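Local coordinates for protein putative sarcosine dimethylglycine methyltransferase (Galdieria sulphuraria, PDB 2O57) that probably transfers methyl groups from S-adenosylmethionine to sarcosine or dimethylglycine, at residues E68-E73 with A184-M189; D165-F170 with K222-V227; T228-S233 with G288-K293. All coordinates share one frame; numbering follows the deposited sequence.

Contact 1 (E68-E73 with A184-M189); sequences EWLASE and AITDPM
Leu70 meets Ala184 and Thr186 where helix 59-76 packs on one face of the sheet, over strand 181-190. Its CG lies 4.1 Å from Ala184 CB, and the methyl CD1 reaches on to Thr186 CG2 at 3.9 Å. CD2 also touches that CG2, so the isobutyl fork straddles one threonine methyl. CG stands anti to the backbone N of Leu70 (chi1 -165°), which swings the branch point toward the strand. Trp69 adds a lighter contact: CZ3, on the six-membered ring, approaches Thr186 CG2 obliquely at 4.2 Å as the two side chains slide past each other in opposite directions. The threonine thus gives its methyl to the helix, while its hydroxyl OG1 is hydrogen-bonded to Asp158 OD1.

The indole is positioned one helical turn on by Glu73, whose OE2 accepts from Trp69 NE1 at 2.9 Å with an N-H...O angle of 131°. The donor comes to the anti side of the carboxylate, and the acceptor is tilted out of the indole plane. The other oxygen, Glu73 OE1, forms salt bridges with Arg230 and with Arg234 of the second subunit, so this buried carboxylate probably stays ionised. A leucine in place of Trp69 would probably leave Glu73 OE2 without its indole donor and open a gap beside the Thr186 methyl.

The segment axes are 9.3 Å apart and run at 147°, closer to antiparallel than parallel. Farther out, Leu70 rests on Trp155 and Gln157 of strand 151-157, Trp69 packs edge-to-face with Phe232, and Ala71 turns from this contact to helix 95-104. Helix 59-76 therefore spans neighbouring strands of a Rossmann-like methyltransferase sheet.

Contact 2 (D165-F170 with K222-V227); sequences DKLKVF and KECGLV
Phe170 and Cys224 bring the two backbones nearest, with CA atoms 6.7 Å apart, where helix 166-176 passes the turn from helix 214-223 into strand 226-233. That turn is a Schellman motif: Gly225, with positive phi, is its C-prime residue, Gly225 N bonds to Lys222 O, and Leu226 N reaches back to Ala221 O.

Cys224, the first residue to leave the helix, sends its side chain toward helix 166-176. Its SG sits anti to its own carbonyl carbon (chi1 -60°) and packs against the backbone and root of Phe170, 3.8 Å from Phe170 C and 4.0 Å from Phe170 CB. The same sulfur meets the methyl Leu167 CD1, so it fills the space between two residues almost one helical turn apart. Beyond the sulfur, the Phe170 ring presents its edge to Leu226, with CD1 of the ring 4.2 Å from the methyl Leu226 CD1. Tyr217 and Phe160 both pack edge-to-face with this ring, while Leu220 touches both Leu167 and Phe170. The contact thus seals the end of one helix against the start of another on the same side of the sheet, and grades from buried at Phe170 and Leu226 to open at Glu223.

The start of helix 166-176 is capped by Asp165, whose OD2 accepts from Lys168 N at 3.2 Å, the donor lying above the carboxylate plane. At the outer side, the side chains of Leu167 and Glu223 cross at about a right angle, and the carboxylate oxygen Glu223 OE2 rests 3.6 Å from Leu167 CD1.

Contact 3 (T228-S233 with G288-K293); sequences TLRTFS and GMLFRK
Leu290 stands opposite two residues of the neighbouring strand, Leu229 and Arg230, a classic beta bulge in an otherwise regular antiparallel pairing of strands 226-233 and 284-293. Leu290 is gripped at both backbone poles: its O accepts from Leu229 N at 2.8 Å, and its N donates to Arg230 O at 3.1 Å with an N-H...O angle of 165°. Past the bulge, Phe232 and Gly288 form a hydrogen-bonded pair, Phe232 N to Gly288 O and Gly288 N to Phe232 O, both 2.9 Å. Gly288 O also receives a CA-H...O contact from Thr231 CA, as Arg230 O does from Met289 CA.

Arg230 lies alongside Leu290. Its CG occupies the crowded position between backbone N and carbonyl carbon (chi1 60°), which sets CG 4.0 Å from Leu290 CB. Leu290 CD2 sits over one guanidinium face, offset toward the rim and 3.9 Å from Arg230 NH1. The buried charge is met by Glu73 at NH1 and by Asp236 of the second subunit at NH2. Arg292 NH1 donates to Arg180 O. Thr228 OG1 lies obliquely against the Phe291 ring, 3.3 Å from CE1, while Thr231 CG2 touches the selenomethionine methyl Met289 CE.

Residues 231-233 pair antiparallel with a strand of the second subunit, continuing the sheet across the dimer. The strand order 3-2-1-4-5-7-6, with strand 284-293 antiparallel between its neighbours, is that of class I methyltransferases.

From the N terminus, contact 1 closes when strand 181-190 reaches helix 59-76, after 110 residues that hold the first four strands of the sheet. Contact 2 opens inside that loop, at helix 166-176, and closes beyond it at 222-227, so the two cross; Ile185 CD1 and Phe170 CZ touch at 4.3 Å. Contact 3 follows in series: strand 226-233 leads directly from contact 2, and a largely helical excursion ends in strand 284-293, which inserts beside strand 181-190. A probable hydrogen bond from Met289 N to Ile185 O, 2.9 Å, joins contacts 1 and 3, while Phe170 against Phe291 joins 2 and 3, tying helices to the antiparallel end of the sheet.

Contact 1 (E68-E73 with A184-M189)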
# COMPACT_ATOMS: atom_id res chain seq x y z
N GLU A 68 10.38 6.42 5.02
CA GLU A 68 9.48 6.70 6.16
C GLU A 68 8.25 5.81 6.11
O GLU A 68 7.85 5.27 7.13
CB GLU A 68 9.02 8.17 6.18
CG GLU A 68 10.13 9.18 6.49
CD GLU A 68 10.59 9.18 7.95
OE1 GLU A 68 9.92 8.56 8.82
OE2 GLU A 68 11.61 9.85 8.24
N TRP A 69 7.65 5.68 4.92
CA TRP A 69 6.44 4.83 4.76
C TRP A 69 6.77 3.37 5.08
O TRP A 69 6.08 2.73 5.87
CB TRP A 69 5.83 4.94 3.32
CG TRP A 69 4.90 3.79 2.99
CD1 TRP A 69 3.68 3.51 3.58
CD2 TRP A 69 5.12 2.75 2.02
NE1 TRP A 69 3.15 2.36 3.04
CE2 TRP A 69 4.00 1.88 2.07
CE3 TRP A 69 6.15 2.47 1.10
CZ2 TRP A 69 3.88 0.76 1.25
CZ3 TRP A 69 6.05 1.34 0.28
CH2 TRP A 69 4.91 0.50 0.36
N LEU A 70 7.81 2.82 4.45
CA LEU A 70 8.13 1.40 4.64
C LEU A 70 8.49 1.11 6.09
O LEU A 70 8.04 0.12 6.64
CB LEU A 70 9.25 0.90 3.72
CG LEU A 70 9.39 -0.64 3.60
CD1 LEU A 70 8.16 -1.27 2.83
CD2 LEU A 70 10.68 -0.96 2.81
N ALA A 71 9.25 2.01 6.71
CA ALA A 71 9.65 1.88 8.10
C ALA A 71 8.41 1.96 9.01
O ALA A 71 8.30 1.22 9.96
CB ALA A 71 10.67 2.92 8.46
N SER A 72 7.46 2.83 8.66
CA SER A 72 6.23 2.93 9.43
C SER A 72 5.41 1.64 9.36
O SER A 72 4.87 1.21 10.38
CB SER A 72 5.42 4.16 8.97
OG SER A 72 4.21 4.27 9.71
N GLU A 73 5.34 1.01 8.19
CA GLU A 73 4.60 -0.23 8.00
C GLU A 73 5.27 -1.30 8.88
O GLU A 73 4.61 -1.97 9.65
CB GLU A 73 4.55 -0.65 6.51
CG GLU A 73 3.78 0.35 5.58
CD GLU A 73 2.29 0.29 5.74
OE1 GLU A 73 1.77 -0.66 6.37
OE2 GLU A 73 1.60 1.19 5.22
N ALA A 184 10.00 -6.81 5.18
CA ALA A 184 9.41 -5.74 4.37
C ALA A 184 10.22 -5.58 3.08
O ALA A 184 11.44 -5.36 3.13
CB ALA A 184 9.34 -4.41 5.15
N ILE A 185 9.56 -5.71 1.93
CA ILE A 185 10.24 -5.57 0.63
C ILE A 185 9.52 -4.60 -0.27
O ILE A 185 8.29 -4.37 -0.12
CB ILE A 185 10.42 -6.91 -0.14
CG1 ILE A 185 9.07 -7.49 -0.63
CG2 ILE A 185 11.17 -7.91 0.73
CD1 ILE A 185 9.25 -8.66 -1.63
N THR A 186 10.28 -4.02 -1.19
CA THR A 186 9.73 -3.26 -2.31
C THR A 186 10.45 -3.76 -3.58
O THR A 186 11.59 -4.23 -3.49
CB THR A 186 9.88 -1.68 -2.19
OG1 THR A 186 11.26 -1.23 -2.32
CG2 THR A 186 9.20 -1.10 -0.95
N ASP A 187 9.79 -3.70 -4.73
CA ASP A 187 10.43 -4.14 -5.97
C ASP A 187 9.67 -3.60 -7.16
O ASP A 187 8.43 -3.70 -7.22
CB ASP A 187 10.40 -5.69 -6.01
CG ASP A 187 11.65 -6.31 -6.67
OD1 ASP A 187 12.74 -5.70 -6.63
OD2 ASP A 187 11.53 -7.43 -7.20
N PRO A 188 10.39 -3.05 -8.14
CA PRO A 188 9.71 -2.86 -9.42
C PRO A 188 9.28 -4.24 -9.90
O PRO A 188 10.00 -5.25 -9.68
CB PRO A 188 10.81 -2.32 -10.33
CG PRO A 188 11.87 -1.70 -9.37
CD PRO A 188 11.82 -2.66 -8.18
N MSE A 189 8.10 -4.32 -10.51
CA MSE A 189 7.54 -5.62 -10.90
C MSE A 189 6.61 -5.52 -12.10
O MSE A 189 6.34 -4.42 -12.56
CB MSE A 189 6.87 -6.36 -9.71
CG MSE A 189 6.11 -5.59 -8.67
SE MSE A 189 5.65 -6.82 -7.11
CE MSE A 189 6.89 -6.62 -5.85

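Contact 2 (D165-F170 with K222-V227)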
# COMPACT_ATOMS: atom_id res chain seq x y z
N ASP A 165 16.37 -17.08 -9.56
CA ASP A 165 16.02 -18.01 -8.52
C ASP A 165 15.31 -17.35 -7.35
O ASP A 165 15.78 -17.37 -6.23
CB ASP A 165 17.24 -18.81 -8.07
CG ASP A 165 16.86 -20.15 -7.52
OD1 ASP A 165 17.77 -20.99 -7.36
OD2 ASP A 165 15.65 -20.35 -7.26
N LYS A 166 14.15 -16.76 -7.65
CA LYS A 166 13.29 -16.15 -6.63
C LYS A 166 12.86 -17.12 -5.54
O LYS A 166 12.75 -16.72 -4.39
CB LYS A 166 12.05 -15.48 -7.27
CG LYS A 166 12.33 -14.42 -8.36
CD LYS A 166 12.60 -13.04 -7.80
CE LYS A 166 12.49 -11.96 -8.90
NZ LYS A 166 13.56 -12.09 -9.91
N LEU A 167 12.62 -18.40 -5.89
CA LEU A 167 12.28 -19.38 -4.86
C LEU A 167 13.43 -19.49 -3.84
O LEU A 167 13.20 -19.49 -2.65
CB LEU A 167 11.93 -20.77 -5.43
CG LEU A 167 11.62 -21.87 -4.38
CD1 LEU A 167 10.47 -21.46 -3.41
CD2 LEU A 167 11.40 -23.31 -4.97
N LYS A 168 14.66 -19.65 -4.31
CA LYS A 168 15.80 -19.73 -3.39
C LYS A 168 15.96 -18.47 -2.49
O LYS A 168 16.24 -18.61 -1.30
CB LYS A 168 17.08 -20.05 -4.16
CG LYS A 168 18.31 -20.30 -3.29
CD LYS A 168 18.08 -21.42 -2.27
CE LYS A 168 19.41 -21.71 -1.55
NZ LYS A 168 19.20 -22.70 -0.48
N VAL A 169 15.73 -17.28 -3.06
CA VAL A 169 15.69 -16.00 -2.30
C VAL A 169 14.71 -16.11 -1.14
O VAL A 169 15.07 -15.90 0.02
CB VAL A 169 15.29 -14.80 -3.20
CG1 VAL A 169 15.21 -13.49 -2.38
CG2 VAL A 169 16.29 -14.65 -4.36
N PHE A 170 13.48 -16.48 -1.44
CA PHE A 170 12.48 -16.60 -0.38
C PHE A 170 12.80 -17.73 0.61
O PHE A 170 12.53 -17.59 1.79
CB PHE A 170 11.05 -16.72 -0.97
CG PHE A 170 10.46 -15.39 -1.37
CD1 PHE A 170 9.85 -14.56 -0.40
CD2 PHE A 170 10.48 -14.98 -2.70
CE1 PHE A 170 9.33 -13.31 -0.76
CE2 PHE A 170 9.93 -13.77 -3.09
CZ PHE A 170 9.36 -12.91 -2.12
N LYS A 222 4.68 -18.09 0.65
CA LYS A 222 3.80 -19.02 1.39
C LYS A 222 4.39 -20.42 1.43
O LYS A 222 4.36 -21.05 2.46
CB LYS A 222 2.41 -19.07 0.78
CG LYS A 222 1.44 -20.08 1.45
CD LYS A 222 0.10 -20.03 0.73
CE LYS A 222 -0.83 -21.21 1.13
NZ LYS A 222 -2.22 -20.92 0.67
N GLU A 223 4.91 -20.87 0.30
CA GLU A 223 5.64 -22.14 0.20
C GLU A 223 6.74 -22.26 1.29
O GLU A 223 7.03 -23.35 1.79
CB GLU A 223 6.28 -22.17 -1.19
CG GLU A 223 6.15 -23.42 -1.84
CD GLU A 223 6.98 -23.48 -3.08
OE1 GLU A 223 6.55 -22.86 -4.09
OE2 GLU A 223 8.04 -24.15 -3.02
N CYS A 224 7.36 -21.12 1.61
CA CYS A 224 8.48 -21.04 2.55
C CYS A 224 8.09 -20.77 4.00
O CYS A 224 8.95 -20.50 4.84
CB CYS A 224 9.49 -19.99 2.06
SG CYS A 224 10.13 -20.40 0.42
N GLY A 225 6.78 -20.81 4.29
CA GLY A 225 6.27 -20.51 5.63
C GLY A 225 6.20 -19.02 5.97
O GLY A 225 6.19 -18.65 7.15
N LEU A 226 6.13 -18.17 4.93
CA LEU A 226 5.94 -16.73 5.14
C LEU A 226 4.57 -16.30 4.69
O LEU A 226 4.26 -16.32 3.48
CB LEU A 226 6.99 -15.88 4.42
CG LEU A 226 8.46 -16.20 4.63
CD1 LEU A 226 9.36 -15.39 3.68
CD2 LEU A 226 8.81 -15.91 6.06
N VAL A 227 3.76 -15.88 5.65
CA VAL A 227 2.41 -15.36 5.36
C VAL A 227 2.50 -13.89 4.92
O VAL A 227 3.33 -13.13 5.43
CB VAL A 227 1.46 -15.56 6.56
CG1 VAL A 227 1.85 -14.67 7.72
CG2 VAL A 227 0.00 -15.32 6.16

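Contact 3 (T228-S233 with G288-K293)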
# COMPACT_ATOMS: atom_id res chain seq x y z
N THR A 228 1.66 -13.52 3.95
CA THR A 228 1.63 -12.17 3.43
C THR A 228 0.65 -11.38 4.30
O THR A 228 -0.55 -11.72 4.40
CB THR A 228 1.20 -12.13 1.96
OG1 THR A 228 2.18 -12.81 1.16
CG2 THR A 228 1.11 -10.69 1.50
N LEU A 229 1.19 -10.39 4.99
CA LEU A 229 0.42 -9.52 5.89
C LEU A 229 -0.32 -8.43 5.14
O LEU A 229 -1.47 -8.15 5.46
CB LEU A 229 1.34 -8.83 6.88
CG LEU A 229 2.13 -9.69 7.88
CD1 LEU A 229 2.93 -8.79 8.86
CD2 LEU A 229 1.22 -10.64 8.67
N ARG A 230 0.34 -7.84 4.15
CA ARG A 230 -0.22 -6.76 3.34
C ARG A 230 0.59 -6.56 2.06
O ARG A 230 1.80 -6.87 2.03
CB ARG A 230 -0.27 -5.47 4.16
CG ARG A 230 1.10 -4.96 4.67
CD ARG A 230 0.96 -3.82 5.68
NE ARG A 230 0.75 -4.35 7.04
CZ ARG A 230 1.27 -3.84 8.15
NH1 ARG A 230 2.03 -2.74 8.13
NH2 ARG A 230 1.03 -4.42 9.31
N THR A 231 -0.06 -6.00 1.04
CA THR A 231 0.59 -5.66 -0.23
C THR A 231 0.14 -4.30 -0.76
O THR A 231 -0.95 -3.77 -0.38
CB THR A 231 0.39 -6.76 -1.31
OG1 THR A 231 -0.98 -6.85 -1.69
CG2 THR A 231 0.85 -8.13 -0.82
N PHE A 232 0.98 -3.74 -1.64
CA PHE A 232 0.83 -2.40 -2.16
C PHE A 232 1.27 -2.46 -3.61
O PHE A 232 2.26 -3.13 -3.95
CB PHE A 232 1.74 -1.41 -1.38
CG PHE A 232 1.53 -1.41 0.12
CD1 PHE A 232 0.69 -0.47 0.72
CD2 PHE A 232 2.19 -2.32 0.94
CE1 PHE A 232 0.48 -0.47 2.13
CE2 PHE A 232 1.97 -2.34 2.33
CZ PHE A 232 1.13 -1.42 2.92
N SER A 233 0.52 -1.80 -4.48
CA SER A 233 0.91 -1.69 -5.90
C SER A 233 0.77 -0.21 -6.22
O SER A 233 -0.31 0.37 -6.03
CB SER A 233 0.01 -2.56 -6.78
OG SER A 233 0.22 -2.28 -8.17
N GLY A 288 5.00 -3.45 -3.10
CA GLY A 288 5.52 -3.43 -1.73
C GLY A 288 4.82 -4.55 -0.99
O GLY A 288 3.62 -4.80 -1.24
N MSE A 289 5.52 -5.24 -0.09
CA MSE A 289 4.90 -6.33 0.68
C MSE A 289 5.50 -6.49 2.06
O MSE A 289 6.67 -6.23 2.27
CB MSE A 289 5.05 -7.67 -0.04
CG MSE A 289 4.87 -7.59 -1.55
SE MSE A 289 5.25 -9.19 -2.54
CE MSE A 289 3.72 -10.32 -1.99
N LEU A 290 4.69 -6.97 3.00
CA LEU A 290 5.21 -7.39 4.30
C LEU A 290 4.77 -8.81 4.55
O LEU A 290 3.62 -9.20 4.25
CB LEU A 290 4.73 -6.49 5.42
CG LEU A 290 5.55 -5.21 5.66
CD1 LEU A 290 5.08 -4.10 4.62
CD2 LEU A 290 5.20 -4.83 7.05
N PHE A 291 5.69 -9.59 5.09
CA PHE A 291 5.46 -10.99 5.39
C PHE A 291 5.80 -11.24 6.83
O PHE A 291 6.59 -10.50 7.42
CB PHE A 291 6.40 -11.88 4.57
CG PHE A 291 6.35 -11.66 3.08
CD1 PHE A 291 5.41 -12.31 2.29
CD2 PHE A 291 7.29 -10.83 2.47
CE1 PHE A 291 5.39 -12.12 0.90
CE2 PHE A 291 7.29 -10.65 1.08
CZ PHE A 291 6.33 -11.30 0.30
N ARG A 292 5.21 -12.28 7.41
CA ARG A 292 5.68 -12.76 8.70
C ARG A 292 5.99 -14.25 8.62
O ARG A 292 5.28 -15.01 7.95
CB ARG A 292 4.67 -12.47 9.81
CG ARG A 292 5.19 -12.82 11.21
CD ARG A 292 4.16 -12.63 12.34
NE ARG A 292 3.74 -11.25 12.59
CZ ARG A 292 4.39 -10.34 13.34
NH1 ARG A 292 5.58 -10.59 13.92
NH2 ARG A 292 3.82 -9.15 13.49
N LYS A 293 7.07 -14.68 9.27
CA LYS A 293 7.38 -16.09 9.39
C LYS A 293 6.46 -16.79 10.43
O LYS A 293 6.78 -16.89 11.63
CB LYS A 293 8.85 -16.31 9.77
CG LYS A 293 9.27 -17.77 9.77
CD LYS A 293 10.81 -17.92 9.91
CE LYS A 293 11.22 -19.37 10.21
NZ LYS A 293 12.72 -19.48 10.32